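PDB 3QLL: citrate lyase from Yersinia pestis, which is a putative citrate lyase beta subunit resembling CitE, probably a magnesium-dependent lyase encoded in a virulence operon. Local coordinates for residues 44-53 / 66-77; 103-112 / 130-138. All blocks are in the same frame, centred on the assembly; numbering follows the deposited sequence.

Overall arrangement
Both contacts belong to one closed barrel of eight parallel strands, and their centres lie about 10 Å apart. Contact 1 pairs the first two strands, 47-52 and 69-73; contact 2 pairs the third and fourth, 104-107 and 132-135, and opens along the chain after contact 1 has closed. Strands 69-73 and 104-107 are themselves neighbours, so the two contacts make four consecutive staves of the barrel wall. They meet most directly where D73 of contact 1 forms a salt bridge with R107 of contact 2. R107 is a predicted substrate-binding residue, so this junction probably helps shape the active-site end of the barrel.

Contact 1 (44-53 / 66-77); sequences QTRSWLFTPA and GADVAIIDLEDS
I71 and V69 press against the rings of F50 and W48, the dense side of the pairing between strands 47-52 and 69-73. CD1 of I71 sits over one face of the F50 ring, 3.9 Å from its centroid, and reaches the edge of the W48 indole. V69 covers a face of that indole through CB and CG1, while its CG2 meets CG2 of T45. Parallel backbone bonds run from V69 N-S47 O to A53 N-D73 O; I71 N to L49 O is short at 2.6 Å.

At the start of the strands R46 grips D68 side-on, the planes nearly coplanar. R46 NE gives a 2.7 Å bond to D68 OD2 and R46 NH2 a 3.0 Å bond to D68 OD1, both on syn lone pairs. R46 N takes the anti lone pair of D68 OD2 in a more bent bond (138°), so backbone and side chain both hold that oxygen. S47 OG, set between its own backbone N and carbonyl carbon (chi1 42°), accepts from D68 N at 3.0 Å and also bonds N265.

The face with L49, T51, A70 and I72 is looser: L49 CB and A67 CB lie 3.7 Å apart. Past strand 47-52, A53 CB touches I72 CG2 and L74 CD2. Helix 83-91 packs on A53, I72 and L74, helix 261-267 on S47, A67 and D68; strand 104-107 flanks 69-73, and 252-255 flanks 47-52, closing the barrel.

Contact 2 (103-112 / 130-138); sequences PLALRINGLD and PDYLVLPKT
Four backbone hydrogen bonds stitch L104, L106 and I108 to Y132 and V134. The shortest are L106 N to Y132 O at 2.7 Å and V134 N to L106 O at 2.8 Å. I108 N to V134 O is weak (135°) and is the last of the series. CA-H...O contacts from A105 to Y132 O and from R107 to V134 O fill in between.

One side chain joins the polar set. With its CG beside the backbone N (chi1 -51°), D131 offers OD2 to L104 N at 2.8 Å, using the anti lone pair in a fairly straight bond of 162°.

Apolar packing divides between the two faces. On one, A105 CB lies 3.7 Å from Y132 CB and also meets V134 CG2, and the aliphatic stem of R107 crosses V134. On the other, P130 CG comes 3.6 Å from L106 CB, while L133 CD1 meets I108 CG2 with the side chains at about a right angle.

Further along, a ring lies close against backbone: P136 CD is 3.1 Å from I108 O, and P136 CG sits near G110 N.

Strand 104-107, helix 114-125 and strand 132-135 form a beta-alpha-beta crossover of the TIM-barrel type. It carries R107, a predicted substrate ligand that salt-bridges D73, while K137 N donates to E165, predicted to bind both magnesium and substrate, and P136 packs on E165.

Contact 1 (44-53 / 66-77)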
loop_
_atom_site.group_PDB
_atom_site.type_symbol
_atom_site.label_atom_id
_atom_site.label_comp_id
_atom_site.label_asym_id
_atom_site.label_seq_id
_atom_site.Cartn_x
_atom_site.Cartn_y
_atom_site.Cartn_z
ATOM N N GLN A 44 -14.941 -20.912 -8.295
ATOM C CA GLN A 44 -14.602 -22.326 -8.336
ATOM C C GLN A 44 -13.300 -22.609 -9.087
ATOM O O GLN A 44 -12.623 -23.587 -8.789
ATOM C CB GLN A 44 -15.751 -23.111 -8.938
ATOM C CG GLN A 44 -16.820 -23.400 -7.912
ATOM C CD GLN A 44 -18.181 -23.620 -8.560
ATOM O OE1 GLN A 44 -18.306 -23.627 -9.790
ATOM N NE2 GLN A 44 -19.216 -23.761 -7.729
ATOM N N THR A 45 -13.001 -21.793 -10.094
ATOM C CA THR A 45 -11.810 -21.977 -10.932
ATOM C C THR A 45 -10.512 -21.752 -10.136
ATOM O O THR A 45 -10.456 -20.889 -9.231
ATOM C CB THR A 45 -11.805 -21.022 -12.158
ATOM O OG1 THR A 45 -11.398 -19.709 -11.781
ATOM C CG2 THR A 45 -13.175 -21.026 -12.857
ATOM N N ARG A 46 -9.481 -22.528 -10.455
ATOM C CA ARG A 46 -8.206 -22.476 -9.740
ATOM C C ARG A 46 -7.080 -22.161 -10.728
ATOM O O ARG A 46 -6.116 -21.466 -10.378
ATOM C CB ARG A 46 -7.906 -23.806 -9.041
ATOM C CG ARG A 46 -8.954 -24.263 -8.059
ATOM C CD ARG A 46 -8.961 -25.761 -7.884
ATOM N NE ARG A 46 -9.169 -26.452 -9.156
ATOM C CZ ARG A 46 -9.097 -27.777 -9.318
ATOM N NH1 ARG A 46 -8.819 -28.567 -8.277
ATOM N NH2 ARG A 46 -9.301 -28.310 -10.520
ATOM N N SER A 47 -7.176 -22.739 -11.927
ATOM C CA SER A 47 -6.139 -22.614 -12.953
ATOM C C SER A 47 -6.649 -21.988 -14.252
ATOM O O SER A 47 -7.635 -22.429 -14.819
ATOM C CB SER A 47 -5.516 -23.992 -13.266
ATOM O OG SER A 47 -6.507 -25.003 -13.345
ATOM N N TRP A 48 -5.946 -20.982 -14.721
ATOM C CA TRP A 48 -6.227 -20.373 -16.011
ATOM C C TRP A 48 -5.024 -20.514 -16.931
ATOM O O TRP A 48 -3.966 -19.945 -16.666
ATOM C CB TRP A 48 -6.579 -18.887 -15.843
ATOM C CG TRP A 48 -7.860 -18.675 -15.111
ATOM C CD1 TRP A 48 -8.142 -19.053 -13.824
ATOM C CD2 TRP A 48 -9.022 -17.999 -15.589
ATOM N NE1 TRP A 48 -9.405 -18.674 -13.484
ATOM C CE2 TRP A 48 -9.971 -18.006 -14.536
ATOM C CE3 TRP A 48 -9.350 -17.365 -16.793
ATOM C CZ2 TRP A 48 -11.242 -17.433 -14.660
ATOM C CZ3 TRP A 48 -10.617 -16.799 -16.923
ATOM C CH2 TRP A 48 -11.546 -16.831 -15.861
ATOM N N LEU A 49 -5.180 -21.255 -18.013
ATOM C CA LEU A 49 -4.048 -21.555 -18.897
ATOM C C LEU A 49 -4.099 -20.740 -20.167
ATOM O O LEU A 49 -5.045 -20.875 -20.958
ATOM C CB LEU A 49 -4.009 -23.030 -19.240
ATOM C CG LEU A 49 -2.860 -23.498 -20.128
ATOM C CD1 LEU A 49 -1.416 -23.293 -19.573
ATOM C CD2 LEU A 49 -3.140 -24.957 -20.424
ATOM N N PHE A 50 -3.052 -19.944 -20.384
ATOM C CA PHE A 50 -2.887 -19.192 -21.627
ATOM C C PHE A 50 -2.337 -20.132 -22.690
ATOM O O PHE A 50 -1.298 -20.735 -22.497
ATOM C CB PHE A 50 -1.920 -18.008 -21.453
ATOM C CG PHE A 50 -2.478 -16.850 -20.691
ATOM C CD1 PHE A 50 -3.361 -15.959 -21.297
ATOM C CD2 PHE A 50 -2.094 -16.618 -19.367
ATOM C CE1 PHE A 50 -3.863 -14.877 -20.596
ATOM C CE2 PHE A 50 -2.592 -15.522 -18.662
ATOM C CZ PHE A 50 -3.479 -14.657 -19.279
ATOM N N THR A 51 -3.045 -20.258 -23.804
ATOM C CA THR A 51 -2.451 -20.880 -24.976
ATOM C C THR A 51 -2.687 -20.019 -26.225
ATOM O O THR A 51 -3.815 -19.585 -26.503
ATOM C CB THR A 51 -3.024 -22.316 -25.211
ATOM O OG1 THR A 51 -4.459 -22.288 -25.195
ATOM C CG2 THR A 51 -2.559 -23.241 -24.110
ATOM N N PRO A 52 -1.610 -19.781 -26.984
ATOM C CA PRO A 52 -1.646 -18.963 -28.197
ATOM C C PRO A 52 -2.578 -19.594 -29.202
ATOM O O PRO A 52 -2.671 -20.825 -29.247
ATOM C CB PRO A 52 -0.201 -18.985 -28.692
ATOM C CG PRO A 52 0.411 -20.189 -28.043
ATOM C CD PRO A 52 -0.264 -20.304 -26.711
ATOM N N ALA A 53 -3.255 -18.783 -30.001
ATOM C CA ALA A 53 -4.207 -19.332 -30.942
ATOM C C ALA A 53 -3.443 -20.238 -31.883
ATOM O O ALA A 53 -3.927 -21.310 -32.220
ATOM C CB ALA A 53 -4.943 -18.238 -31.690
ATOM N N GLY A 66 -4.977 -30.783 -16.499
ATOM C CA GLY A 66 -6.302 -30.285 -16.871
ATOM C C GLY A 66 -6.686 -28.899 -16.337
ATOM O O GLY A 66 -7.282 -28.796 -15.257
ATOM N N ALA A 67 -6.449 -27.846 -17.117
ATOM C CA ALA A 67 -6.761 -26.500 -16.646
ATOM C C ALA A 67 -8.255 -26.309 -16.418
ATOM O O ALA A 67 -9.064 -26.818 -17.166
ATOM C CB ALA A 67 -6.238 -25.464 -17.623
ATOM N N ASP A 68 -8.617 -25.520 -15.409
ATOM C CA ASP A 68 -10.025 -25.285 -15.162
ATOM C C ASP A 68 -10.623 -24.381 -16.211
ATOM O O ASP A 68 -11.776 -24.540 -16.602
ATOM C CB ASP A 68 -10.234 -24.690 -13.769
ATOM C CG ASP A 68 -10.089 -25.731 -12.670
ATOM O OD1 ASP A 68 -10.228 -26.928 -12.972
ATOM O OD2 ASP A 68 -9.779 -25.370 -11.516
ATOM N N VAL A 69 -9.818 -23.447 -16.694
ATOM C CA VAL A 69 -10.234 -22.573 -17.781
ATOM C C VAL A 69 -9.052 -22.428 -18.726
ATOM O O VAL A 69 -7.929 -22.140 -18.292
ATOM C CB VAL A 69 -10.627 -21.151 -17.266
ATOM C CG1 VAL A 69 -11.002 -20.233 -18.420
ATOM C CG2 VAL A 69 -11.728 -21.213 -16.207
ATOM N N ALA A 70 -9.329 -22.584 -20.012
ATOM C CA ALA A 70 -8.335 -22.341 -21.055
ATOM C C ALA A 70 -8.523 -20.951 -21.629
ATOM O O ALA A 70 -9.652 -20.532 -21.945
ATOM C CB ALA A 70 -8.445 -23.410 -22.167
ATOM N N ILE A 71 -7.417 -20.232 -21.774
ATOM C CA ILE A 71 -7.456 -18.924 -22.396
ATOM C C ILE A 71 -6.787 -18.909 -23.771
ATOM O O ILE A 71 -5.552 -18.931 -23.884
ATOM C CB ILE A 71 -6.785 -17.870 -21.533
ATOM C CG1 ILE A 71 -7.247 -17.999 -20.081
ATOM C CG2 ILE A 71 -7.062 -16.476 -22.094
ATOM C CD1 ILE A 71 -6.569 -16.987 -19.180
ATOM N N ILE A 72 -7.608 -18.821 -24.809
ATOM C CA ILE A 72 -7.060 -18.637 -26.127
ATOM C C ILE A 72 -6.516 -17.237 -26.244
ATOM O O ILE A 72 -7.252 -16.257 -26.046
ATOM C CB ILE A 72 -8.131 -18.868 -27.206
ATOM C CG1 ILE A 72 -8.837 -20.203 -27.000
ATOM C CG2 ILE A 72 -7.527 -18.723 -28.611
ATOM C CD1 ILE A 72 -10.046 -20.343 -27.855
ATOM N N ASP A 73 -5.237 -17.145 -26.578
ATOM C CA ASP A 73 -4.545 -15.873 -26.502
ATOM C C ASP A 73 -4.259 -15.307 -27.881
ATOM O O ASP A 73 -3.564 -15.930 -28.675
ATOM C CB ASP A 73 -3.256 -16.021 -25.677
ATOM C CG ASP A 73 -2.580 -14.694 -25.402
ATOM O OD1 ASP A 73 -3.278 -13.650 -25.271
ATOM O OD2 ASP A 73 -1.351 -14.729 -25.197
ATOM N N LEU A 74 -4.722 -14.078 -28.106
ATOM C CA LEU A 74 -4.436 -13.347 -29.333
ATOM C C LEU A 74 -3.325 -12.325 -29.157
ATOM O O LEU A 74 -2.941 -11.668 -30.118
ATOM C CB LEU A 74 -5.686 -12.642 -29.839
ATOM C CG LEU A 74 -6.872 -13.520 -30.233
ATOM C CD1 LEU A 74 -8.059 -12.628 -30.594
ATOM C CD2 LEU A 74 -6.492 -14.528 -31.364
ATOM N N GLU A 75 -2.834 -12.151 -27.933
ATOM C CA GLU A 75 -1.946 -11.026 -27.653
ATOM C C GLU A 75 -0.463 -11.408 -27.679
ATOM O O GLU A 75 0.074 -11.741 -28.725
ATOM C CB GLU A 75 -2.267 -10.347 -26.326
ATOM C CG GLU A 75 -1.680 -8.950 -26.258
ATOM C CD GLU A 75 -1.778 -8.379 -24.877
ATOM O OE1 GLU A 75 -2.146 -9.164 -23.988
ATOM O OE2 GLU A 75 -1.520 -7.163 -24.680
ATOM N N ASP A 76 0.174 -11.400 -26.505
ATOM C CA ASP A 76 1.640 -11.325 -26.407
ATOM C C ASP A 76 2.348 -12.587 -26.860
ATOM O O ASP A 76 3.519 -12.547 -27.214
ATOM C CB ASP A 76 2.096 -10.910 -24.995
ATOM C CG ASP A 76 2.197 -9.386 -24.827
ATOM O OD1 ASP A 76 2.332 -8.680 -25.852
ATOM O OD2 ASP A 76 2.128 -8.887 -23.677
ATOM N N SER A 77 1.622 -13.694 -26.894
ATOM C CA SER A 77 2.187 -14.935 -27.406
ATOM C C SER A 77 2.121 -14.984 -28.943
ATOM O O SER A 77 2.906 -15.676 -29.587
ATOM C CB SER A 77 1.447 -16.122 -26.787
ATOM O OG SER A 77 0.070 -16.098 -27.115
#

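Contact 2 (103-112 / 130-138)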
loop_
_atom_site.group_PDB
_atom_site.type_symbol
_atom_site.label_atom_id
_atom_site.label_comp_id
_atom_site.label_asym_id
_atom_site.label_seq_id
_atom_site.Cartn_x
_atom_site.Cartn_y
_atom_site.Cartn_z
ATOM N N PRO A 103 -15.300 -24.531 -19.792
ATOM C CA PRO A 103 -15.412 -23.085 -20.035
ATOM C C PRO A 103 -14.187 -22.520 -20.757
ATOM O O PRO A 103 -13.055 -22.976 -20.541
ATOM C CB PRO A 103 -15.533 -22.505 -18.627
ATOM C CG PRO A 103 -14.805 -23.461 -17.768
ATOM C CD PRO A 103 -15.024 -24.829 -18.376
ATOM N N LEU A 104 -14.434 -21.551 -21.633
ATOM C CA LEU A 104 -13.413 -21.066 -22.535
ATOM C C LEU A 104 -13.232 -19.567 -22.373
ATOM O O LEU A 104 -14.208 -18.822 -22.262
ATOM C CB LEU A 104 -13.823 -21.382 -23.965
ATOM C CG LEU A 104 -12.776 -21.129 -25.040
ATOM C CD1 LEU A 104 -11.544 -21.966 -24.761
ATOM C CD2 LEU A 104 -13.351 -21.477 -26.390
ATOM N N ALA A 105 -11.986 -19.117 -22.369
ATOM C CA ALA A 105 -11.698 -17.686 -22.265
ATOM C C ALA A 105 -11.000 -17.213 -23.523
ATOM O O ALA A 105 -10.334 -18.003 -24.204
ATOM C CB ALA A 105 -10.839 -17.384 -21.021
ATOM N N LEU A 106 -11.197 -15.951 -23.877
ATOM C CA LEU A 106 -10.448 -15.384 -24.996
ATOM C C LEU A 106 -9.795 -14.063 -24.593
ATOM O O LEU A 106 -10.472 -13.091 -24.343
ATOM C CB LEU A 106 -11.374 -15.155 -26.194
ATOM C CG LEU A 106 -10.778 -14.479 -27.432
ATOM C CD1 LEU A 106 -9.734 -15.333 -28.191
ATOM C CD2 LEU A 106 -11.896 -14.053 -28.379
ATOM N N ARG A 107 -8.472 -14.013 -24.600
ATOM C CA ARG A 107 -7.804 -12.746 -24.446
ATOM C C ARG A 107 -7.549 -12.092 -25.794
ATOM O O ARG A 107 -6.711 -12.553 -26.604
ATOM C CB ARG A 107 -6.490 -12.899 -23.699
ATOM C CG ARG A 107 -5.761 -11.568 -23.639
ATOM C CD ARG A 107 -4.629 -11.599 -22.644
ATOM N NE ARG A 107 -3.443 -12.259 -23.199
ATOM C CZ ARG A 107 -2.270 -12.306 -22.577
ATOM N NH1 ARG A 107 -2.132 -11.812 -21.354
ATOM N NH2 ARG A 107 -1.256 -12.924 -23.142
ATOM N N ILE A 108 -8.262 -10.997 -26.033
ATOM C CA ILE A 108 -8.056 -10.223 -27.251
ATOM C C ILE A 108 -6.920 -9.271 -27.029
ATOM O O ILE A 108 -6.420 -9.119 -25.919
ATOM C CB ILE A 108 -9.308 -9.438 -27.634
ATOM C CG1 ILE A 108 -9.677 -8.464 -26.515
ATOM C CG2 ILE A 108 -10.465 -10.381 -27.871
ATOM C CD1 ILE A 108 -10.877 -7.618 -26.814
ATOM N N ASN A 109 -6.512 -8.615 -28.092
ATOM C CA ASN A 109 -5.521 -7.571 -27.971
ATOM C C ASN A 109 -6.102 -6.288 -27.347
ATOM O O ASN A 109 -7.329 -6.122 -27.211
ATOM C CB ASN A 109 -4.911 -7.280 -29.331
ATOM C CG ASN A 109 -4.121 -8.479 -29.872
ATOM O OD1 ASN A 109 -2.916 -8.581 -29.628
ATOM N ND2 ASN A 109 -4.792 -9.376 -30.622
ATOM N N GLY A 110 -5.219 -5.408 -26.889
ATOM C CA GLY A 110 -5.686 -4.201 -26.226
ATOM C C GLY A 110 -6.623 -3.340 -27.075
ATOM O O GLY A 110 -6.513 -3.284 -28.309
ATOM N N LEU A 111 -7.587 -2.718 -26.396
ATOM C CA LEU A 111 -8.529 -1.795 -27.025
ATOM C C LEU A 111 -7.829 -0.633 -27.720
ATOM O O LEU A 111 -8.322 -0.069 -28.709
ATOM C CB LEU A 111 -9.481 -1.257 -25.995
ATOM C CG LEU A 111 -10.902 -1.773 -26.083
ATOM C CD1 LEU A 111 -11.646 -1.235 -24.858
ATOM C CD2 LEU A 111 -11.559 -1.274 -27.377
ATOM N N ASP A 112 -6.653 -0.302 -27.210
ATOM C CA ASP A 112 -5.883 0.768 -27.787
ATOM C C ASP A 112 -4.935 0.242 -28.892
ATOM O O ASP A 112 -4.021 0.959 -29.280
ATOM C CB ASP A 112 -5.093 1.482 -26.704
ATOM C CG ASP A 112 -4.190 0.543 -25.919
ATOM O OD1 ASP A 112 -4.408 -0.693 -25.964
ATOM O OD2 ASP A 112 -3.288 1.051 -25.211
ATOM N N PRO A 130 -16.788 -16.156 -26.457
ATOM C CA PRO A 130 -16.284 -17.032 -25.396
ATOM C C PRO A 130 -17.055 -16.804 -24.114
ATOM O O PRO A 130 -17.760 -15.801 -24.012
ATOM C CB PRO A 130 -14.844 -16.555 -25.207
ATOM C CG PRO A 130 -14.935 -15.070 -25.521
ATOM C CD PRO A 130 -15.935 -14.970 -26.658
ATOM N N ASP A 131 -16.927 -17.717 -23.167
ATOM C CA ASP A 131 -17.532 -17.510 -21.868
ATOM C C ASP A 131 -16.897 -16.339 -21.123
ATOM O O ASP A 131 -17.552 -15.662 -20.347
ATOM C CB ASP A 131 -17.417 -18.778 -21.023
ATOM C CG ASP A 131 -17.907 -19.994 -21.756
ATOM O OD1 ASP A 131 -19.105 -20.018 -22.094
ATOM O OD2 ASP A 131 -17.087 -20.891 -22.045
ATOM N N TYR A 132 -15.594 -16.143 -21.328
ATOM C CA TYR A 132 -14.834 -15.088 -20.697
ATOM C C TYR A 132 -14.077 -14.323 -21.740
ATOM O O TYR A 132 -13.346 -14.905 -22.531
ATOM C CB TYR A 132 -13.854 -15.642 -19.664
ATOM C CG TYR A 132 -14.507 -16.291 -18.487
ATOM C CD1 TYR A 132 -15.162 -15.533 -17.516
ATOM C CD2 TYR A 132 -14.513 -17.673 -18.360
ATOM C CE1 TYR A 132 -15.764 -16.144 -16.436
ATOM C CE2 TYR A 132 -15.119 -18.299 -17.291
ATOM C CZ TYR A 132 -15.743 -17.531 -16.331
ATOM O OH TYR A 132 -16.333 -18.167 -15.267
ATOM N N LEU A 133 -14.260 -13.013 -21.759
ATOM C CA LEU A 133 -13.471 -12.155 -22.599
ATOM C C LEU A 133 -12.405 -11.503 -21.728
ATOM O O LEU A 133 -12.719 -10.756 -20.819
ATOM C CB LEU A 133 -14.345 -11.083 -23.247
ATOM C CG LEU A 133 -13.525 -10.351 -24.309
ATOM C CD1 LEU A 133 -12.962 -11.364 -25.310
ATOM C CD2 LEU A 133 -14.304 -9.264 -24.998
ATOM N N VAL A 134 -11.143 -11.803 -21.991
ATOM C CA VAL A 134 -10.043 -11.310 -21.170
ATOM C C VAL A 134 -9.411 -10.083 -21.834
ATOM O O VAL A 134 -8.928 -10.152 -22.951
ATOM C CB VAL A 134 -8.963 -12.414 -20.921
ATOM C CG1 VAL A 134 -7.856 -11.922 -20.007
ATOM C CG2 VAL A 134 -9.614 -13.655 -20.338
ATOM N N LEU A 135 -9.493 -8.942 -21.160
ATOM C CA LEU A 135 -9.011 -7.688 -21.713
ATOM C C LEU A 135 -7.678 -7.265 -21.087
ATOM O O LEU A 135 -7.630 -6.972 -19.883
ATOM C CB LEU A 135 -10.053 -6.593 -21.504
ATOM C CG LEU A 135 -9.609 -5.247 -22.076
ATOM C CD1 LEU A 135 -9.612 -5.354 -23.611
ATOM C CD2 LEU A 135 -10.475 -4.080 -21.541
ATOM N N PRO A 136 -6.601 -7.202 -21.892
ATOM C CA PRO A 136 -5.278 -6.776 -21.418
ATOM C C PRO A 136 -5.239 -5.298 -21.136
ATOM O O PRO A 136 -6.034 -4.523 -21.701
ATOM C CB PRO A 136 -4.350 -7.076 -22.618
ATOM C CG PRO A 136 -5.205 -7.027 -23.756
ATOM C CD PRO A 136 -6.572 -7.519 -23.325
ATOM N N LYS A 137 -4.314 -4.922 -20.267
ATOM C CA LYS A 137 -4.079 -3.527 -19.962
ATOM C C LYS A 137 -5.368 -2.766 -19.615
ATOM O O LYS A 137 -5.605 -1.673 -20.121
ATOM C CB LYS A 137 -3.343 -2.851 -21.125
ATOM C CG LYS A 137 -2.237 -1.929 -20.671
ATOM C CD LYS A 137 -1.649 -1.103 -21.817
ATOM C CE LYS A 137 -0.499 -0.214 -21.329
ATOM N NZ LYS A 137 0.607 -0.958 -20.630
ATOM N N THR A 138 -6.197 -3.345 -18.755
ATOM C CA THR A 138 -7.393 -2.667 -18.277
ATOM C C THR A 138 -6.965 -1.524 -17.351
ATOM O O THR A 138 -6.186 -1.743 -16.405
ATOM C CB THR A 138 -8.295 -3.630 -17.528
ATOM O OG1 THR A 138 -8.718 -4.634 -18.442
ATOM C CG2 THR A 138 -9.530 -2.905 -16.980
#